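Local coordinates for protein esterase Rv0045c (Mycobacterium tuberculosis, PDB 6WYN) that hydrolyses carboxylic esters, preferring short, straight-chain alkyl esters, as a monomeric serine esterase of the alpha/beta hydrolase superfamily, at residues R277-F283 with K307-V312; Q93-W98 with S311-D315. One frame throughout, in Å; residues are numbered along the deposited sequence.

Contact 1: residues R277-F283 with K307-V312; sequences RGGSSGF and KSGHSV
Phe-283 lies flat against His-310: the two rings form a face-to-face stack with centroids 4.0 Å apart and planes inclined by 24°. CE1 of the imidazole sits over the middle of the phenyl face, whereas Phe-283 CD2 meets the histidine ring nearer its rim. With CG anti to the backbone N (chi1 -177°), His-310 carries its ring over to one face of the phenyl group. A flat hydrocarbon suits this place, because it covers one face of the imidazole and leaves both nitrogens to polar partners, ND1 to Asp-179 OD2 and NE2 to Ser-155. Ser-281 OG also bonds Asp-179 OD2, while Gly-278 N bonds OD1; the same serine OG accepts from Phe-283 N at 3.1 Å, closing an ST turn. Further along the loop, Ser-280, inside the type I turn from Gly-278 to Ser-281, gives its N-H to Ser-308 O (N to O 2.9 Å). Ser-308 O and Gly-309 O crowd against the CA of Gly-278, at 3.3 and 3.5 Å, a closeness that a residue with no side chain permits; the second is a CA-H...O contact. The whole joins the loops after strands 273-278 and 299-305 at the probable Ser-155/His-310/Asp-179 triad of an alpha/beta hydrolase.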
loop_
_atom_site.group_PDB
_atom_site.type_symbol
_atom_site.label_atom_id
_atom_site.label_comp_id
_atom_site.label_asym_id
_atom_site.label_seq_id
_atom_site.Cartn_x
_atom_site.Cartn_y
_atom_site.Cartn_z
ATOM N N ARG A 277 8.469 8.467 7.529
ATOM C CA ARG A 277 7.694 9.622 7.046
ATOM C C ARG A 277 8.299 10.152 5.754
ATOM O O ARG A 277 9.537 10.086 5.582
ATOM C CB ARG A 277 7.641 10.774 8.065
ATOM C CG ARG A 277 6.744 10.552 9.272
ATOM C CD ARG A 277 6.674 11.806 10.161
ATOM N NE ARG A 277 6.453 12.914 9.250
ATOM C CZ ARG A 277 7.273 13.975 9.098
ATOM N NH1 ARG A 277 8.295 14.132 9.920
ATOM N NH2 ARG A 277 7.066 14.870 8.125
ATOM N N GLY A 278 7.460 10.747 4.947
ATOM C CA GLY A 278 7.869 11.661 3.870
ATOM C C GLY A 278 8.148 13.038 4.444
ATOM O O GLY A 278 7.255 13.583 5.087
ATOM N N GLY A 279 9.385 13.516 4.289
ATOM C CA GLY A 279 9.853 14.861 4.702
ATOM C C GLY A 279 9.044 16.012 4.133
ATOM O O GLY A 279 8.952 17.036 4.809
ATOM N N SER A 280 8.452 15.858 2.955
ATOM C CA SER A 280 7.526 16.839 2.335
ATOM C C SER A 280 6.057 16.450 2.572
ATOM O O SER A 280 5.200 17.023 1.957
ATOM C CB SER A 280 7.800 17.001 0.884
ATOM O OG SER A 280 9.159 17.376 0.744
ATOM N N SER A 281 5.781 15.479 3.413
ATOM C CA SER A 281 4.395 15.093 3.722
ATOM C C SER A 281 4.014 15.691 5.076
ATOM O O SER A 281 4.685 15.401 6.044
ATOM C CB SER A 281 4.221 13.594 3.717
ATOM O OG SER A 281 2.911 13.283 4.159
ATOM N N GLY A 282 2.909 16.414 5.104
ATOM C CA GLY A 282 2.252 16.896 6.334
ATOM C C GLY A 282 1.326 15.858 6.941
ATOM O O GLY A 282 0.743 16.114 8.010
ATOM N N PHE A 283 1.223 14.678 6.342
ATOM C CA PHE A 283 0.192 13.700 6.738
ATOM C C PHE A 283 0.348 13.319 8.203
ATOM O O PHE A 283 -0.647 13.257 8.958
ATOM C CB PHE A 283 0.272 12.498 5.805
ATOM C CG PHE A 283 -0.961 11.645 5.819
ATOM C CD1 PHE A 283 -1.077 10.600 6.708
ATOM C CD2 PHE A 283 -1.978 11.876 4.906
ATOM C CE1 PHE A 283 -2.202 9.788 6.708
ATOM C CE2 PHE A 283 -3.114 11.069 4.904
ATOM C CZ PHE A 283 -3.206 10.017 5.798
ATOM N N LYS A 307 12.490 14.848 0.546
ATOM C CA LYS A 307 11.940 15.095 -0.808
ATOM C C LYS A 307 10.965 13.964 -1.179
ATOM O O LYS A 307 10.907 13.617 -2.352
ATOM C CB LYS A 307 13.081 15.240 -1.818
ATOM C CG LYS A 307 13.876 16.534 -1.669
ATOM C CD LYS A 307 15.103 16.649 -2.550
ATOM C CE LYS A 307 15.609 18.078 -2.569
ATOM N NZ LYS A 307 17.025 18.160 -2.985
ATOM N N SER A 308 10.311 13.353 -0.192
ATOM C CA SER A 308 9.194 12.398 -0.405
ATOM C C SER A 308 7.911 13.026 0.108
ATOM O O SER A 308 7.908 13.571 1.234
ATOM C CB SER A 308 9.441 11.075 0.266
ATOM O OG SER A 308 8.325 10.203 0.059
ATOM N N GLY A 309 6.847 12.899 -0.679
ATOM C CA GLY A 309 5.470 13.019 -0.182
ATOM C C GLY A 309 5.043 11.749 0.555
ATOM O O GLY A 309 5.907 10.967 1.042
ATOM N N HIS A 310 3.732 11.585 0.664
ATOM C CA HIS A 310 3.013 10.545 1.431
ATOM C C HIS A 310 3.386 9.158 0.896
ATOM O O HIS A 310 3.635 8.275 1.701
ATOM C CB HIS A 310 1.512 10.870 1.289
ATOM C CG HIS A 310 0.619 9.961 2.060
ATOM N ND1 HIS A 310 0.844 9.690 3.387
ATOM C CD2 HIS A 310 -0.551 9.362 1.738
ATOM C CE1 HIS A 310 -0.089 8.874 3.837
ATOM N NE2 HIS A 310 -0.959 8.662 2.848
ATOM N N SER A 311 3.424 8.999 -0.421
ATOM C CA SER A 311 3.737 7.705 -1.084
ATOM C C SER A 311 5.246 7.574 -1.264
ATOM O O SER A 311 5.780 7.812 -2.381
ATOM C CB SER A 311 2.965 7.525 -2.362
ATOM O OG SER A 311 3.092 6.170 -2.765
ATOM N N VAL A 312 5.917 7.241 -0.158
ATOM C CA VAL A 312 7.401 7.171 -0.086
ATOM C C VAL A 312 7.876 6.126 -1.114
ATOM O O VAL A 312 8.906 6.372 -1.829
ATOM C CB VAL A 312 7.865 6.821 1.332
ATOM C CG1 VAL A 312 9.380 6.758 1.366
ATOM C CG2 VAL A 312 7.352 7.785 2.391
HETATM O O HOH W 1 11.702 16.944 2.277
#

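Contact 2: residues Q93-W98 with S311-D315; sequences QNAHTW and SVQSD
Gln-313 and Gln-93 approach from opposite directions where, in the alpha/beta hydrolase fold, the loop after strand 85-88 meets the start of helix 312-315, just after His-310. Their amide planes stand 86° apart, and each amide donates to a hydroxyl across the contact. Gln-93 NE2 reaches Ser-311 OG at 3.1 Å, nearly in its own amide plane, while its OE1 accepts from Gly-90 N. Gln-313 NE2 gives a straighter bond to Thr-97 OG1, 3.1 Å long with an N-H...O angle of 156°. Gln-313 can turn back to that hydroxyl because its chain bends at chi2 (-91°); its OE1, buried here, has no hydrogen-bond partner in the model. Ser-311 OG also pairs with Ser-314 OG at 2.6 Å, a small hydroxyl suiting a place where two polar groups converge. Two waters complete the polar seam: one lies within hydrogen-bonding distance of Thr-97 O (2.7 Å) and Gln-313 O (3.0 Å), the other donates to Thr-97 O and is bonded to Ser-314 OG. Trp-98 supplies the apolar side, its broad indole lying nearly parallel to the Gln-313 amide, with CZ3 3.6 Å from Gln-313 CB.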
loop_
_atom_site.group_PDB
_atom_site.type_symbol
_atom_site.label_atom_id
_atom_site.label_comp_id
_atom_site.label_asym_id
_atom_site.label_seq_id
_atom_site.Cartn_x
_atom_site.Cartn_y
_atom_site.Cartn_z
ATOM N N GLN A 93 -4.485 2.680 -4.215
ATOM C CA GLN A 93 -3.276 2.063 -4.837
ATOM C C GLN A 93 -3.570 0.594 -5.207
ATOM O O GLN A 93 -4.698 0.152 -5.040
ATOM C CB GLN A 93 -2.085 2.182 -3.889
ATOM C CG GLN A 93 -1.694 3.631 -3.582
ATOM C CD GLN A 93 -0.378 3.712 -2.850
ATOM O OE1 GLN A 93 -0.009 2.818 -2.060
ATOM N NE2 GLN A 93 0.265 4.851 -3.047
ATOM N N ASN A 94 -2.553 -0.149 -5.618
ATOM C CA ASN A 94 -2.596 -1.608 -5.758
ATOM C C ASN A 94 -1.204 -2.137 -5.461
ATOM O O ASN A 94 -0.283 -1.333 -5.222
ATOM C CB ASN A 94 -3.118 -2.040 -7.133
ATOM C CG ASN A 94 -2.168 -1.670 -8.236
ATOM O OD1 ASN A 94 -1.283 -2.472 -8.582
ATOM N ND2 ASN A 94 -2.343 -0.466 -8.771
ATOM N N ALA A 95 -1.077 -3.449 -5.469
ATOM C CA ALA A 95 0.170 -4.168 -5.171
ATOM C C ALA A 95 1.368 -3.655 -5.995
ATOM O O ALA A 95 2.501 -3.787 -5.519
ATOM C CB ALA A 95 -0.060 -5.633 -5.388
ATOM N N HIS A 96 1.134 -3.212 -7.230
ATOM C CA HIS A 96 2.219 -2.800 -8.150
ATOM C C HIS A 96 2.934 -1.550 -7.609
ATOM O O HIS A 96 4.065 -1.289 -8.076
ATOM C CB HIS A 96 1.709 -2.521 -9.565
ATOM C CG HIS A 96 1.519 -3.744 -10.398
ATOM N ND1 HIS A 96 2.573 -4.379 -10.988
ATOM C CD2 HIS A 96 0.398 -4.425 -10.760
ATOM C CE1 HIS A 96 2.130 -5.407 -11.699
ATOM N NE2 HIS A 96 0.801 -5.461 -11.563
ATOM N N THR A 97 2.335 -0.818 -6.657
ATOM C CA THR A 97 2.992 0.357 -6.022
ATOM C C THR A 97 4.342 -0.114 -5.481
ATOM O O THR A 97 5.284 0.688 -5.394
ATOM C CB THR A 97 2.128 1.003 -4.921
ATOM O OG1 THR A 97 2.638 2.302 -4.602
ATOM C CG2 THR A 97 2.111 0.207 -3.644
ATOM N N TRP A 98 4.450 -1.371 -5.098
ATOM C CA TRP A 98 5.690 -1.882 -4.470
ATOM C C TRP A 98 6.733 -2.405 -5.462
ATOM O O TRP A 98 7.790 -2.798 -4.976
ATOM C CB TRP A 98 5.362 -2.943 -3.452
ATOM C CG TRP A 98 4.447 -2.483 -2.392
ATOM C CD1 TRP A 98 3.119 -2.773 -2.244
ATOM C CD2 TRP A 98 4.806 -1.600 -1.331
ATOM N NE1 TRP A 98 2.653 -2.211 -1.090
ATOM C CE2 TRP A 98 3.646 -1.436 -0.541
ATOM C CE3 TRP A 98 5.990 -0.954 -0.968
ATOM C CZ2 TRP A 98 3.639 -0.628 0.588
ATOM C CZ3 TRP A 98 5.972 -0.145 0.138
ATOM C CH2 TRP A 98 4.833 -0.045 0.941
ATOM N N SER A 311 3.424 8.999 -0.421
ATOM C CA SER A 311 3.737 7.705 -1.084
ATOM C C SER A 311 5.246 7.574 -1.264
ATOM O O SER A 311 5.780 7.812 -2.381
ATOM C CB SER A 311 2.965 7.525 -2.362
ATOM O OG SER A 311 3.092 6.170 -2.765
ATOM N N VAL A 312 5.917 7.241 -0.158
ATOM C CA VAL A 312 7.401 7.171 -0.086
ATOM C C VAL A 312 7.876 6.126 -1.114
ATOM O O VAL A 312 8.906 6.372 -1.829
ATOM C CB VAL A 312 7.865 6.821 1.332
ATOM C CG1 VAL A 312 9.380 6.758 1.366
ATOM C CG2 VAL A 312 7.352 7.785 2.391
ATOM N N GLN A 313 7.143 5.012 -1.250
ATOM C CA GLN A 313 7.516 3.960 -2.217
ATOM C C GLN A 313 7.448 4.473 -3.651
ATOM O O GLN A 313 8.127 3.845 -4.527
ATOM C CB GLN A 313 6.664 2.704 -2.027
ATOM C CG GLN A 313 5.222 2.859 -2.485
ATOM C CD GLN A 313 4.304 3.340 -1.387
ATOM O OE1 GLN A 313 4.753 3.885 -0.365
ATOM N NE2 GLN A 313 2.991 3.171 -1.599
ATOM N N SER A 314 6.659 5.496 -3.940
ATOM C CA SER A 314 6.582 6.110 -5.284
ATOM C C SER A 314 7.623 7.228 -5.426
ATOM O O SER A 314 8.226 7.347 -6.500
ATOM C CB SER A 314 5.204 6.645 -5.579
ATOM O OG SER A 314 4.213 5.728 -5.107
ATOM N N ASP A 315 7.817 8.067 -4.412
ATOM C CA ASP A 315 8.647 9.290 -4.572
ATOM C C ASP A 315 10.119 8.974 -4.301
ATOM O O ASP A 315 10.932 9.502 -4.971
ATOM C CB ASP A 315 8.180 10.403 -3.658
ATOM C CG ASP A 315 6.763 10.862 -3.931
ATOM O OD1 ASP A 315 6.149 10.419 -4.932
ATOM O OD2 ASP A 315 6.241 11.621 -3.088
HETATM O O HOH W 2 7.987 0.857 -5.076
HETATM O O HOH W 3 5.095 3.469 -6.445
#

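Overall arrangement
Contacts 1 and 2 lie 13 Å apart between centres and share Ser-311 and Val-312 in sequence. Contact 1 packs the loop carrying His-310 against the loop after strand 273-278, beside Asp-179; contact 2 joins the helix start that follows, 312-315, to the loop near Gly-91, a residue involved in substrate selectivity. The side chain of His-310 is about 3 Å from those of Ser-155 and Asp-179 at the nearest side-chain atoms, and about 5 Å separates the nearest side-chain atoms of Ser-311 and His-310. A direct tie runs between the contacts: Asp-315 OD2 is 2.8 Å from Gly-309 N, a probable hydrogen bond linking the short helix back to the residue preceding His-310.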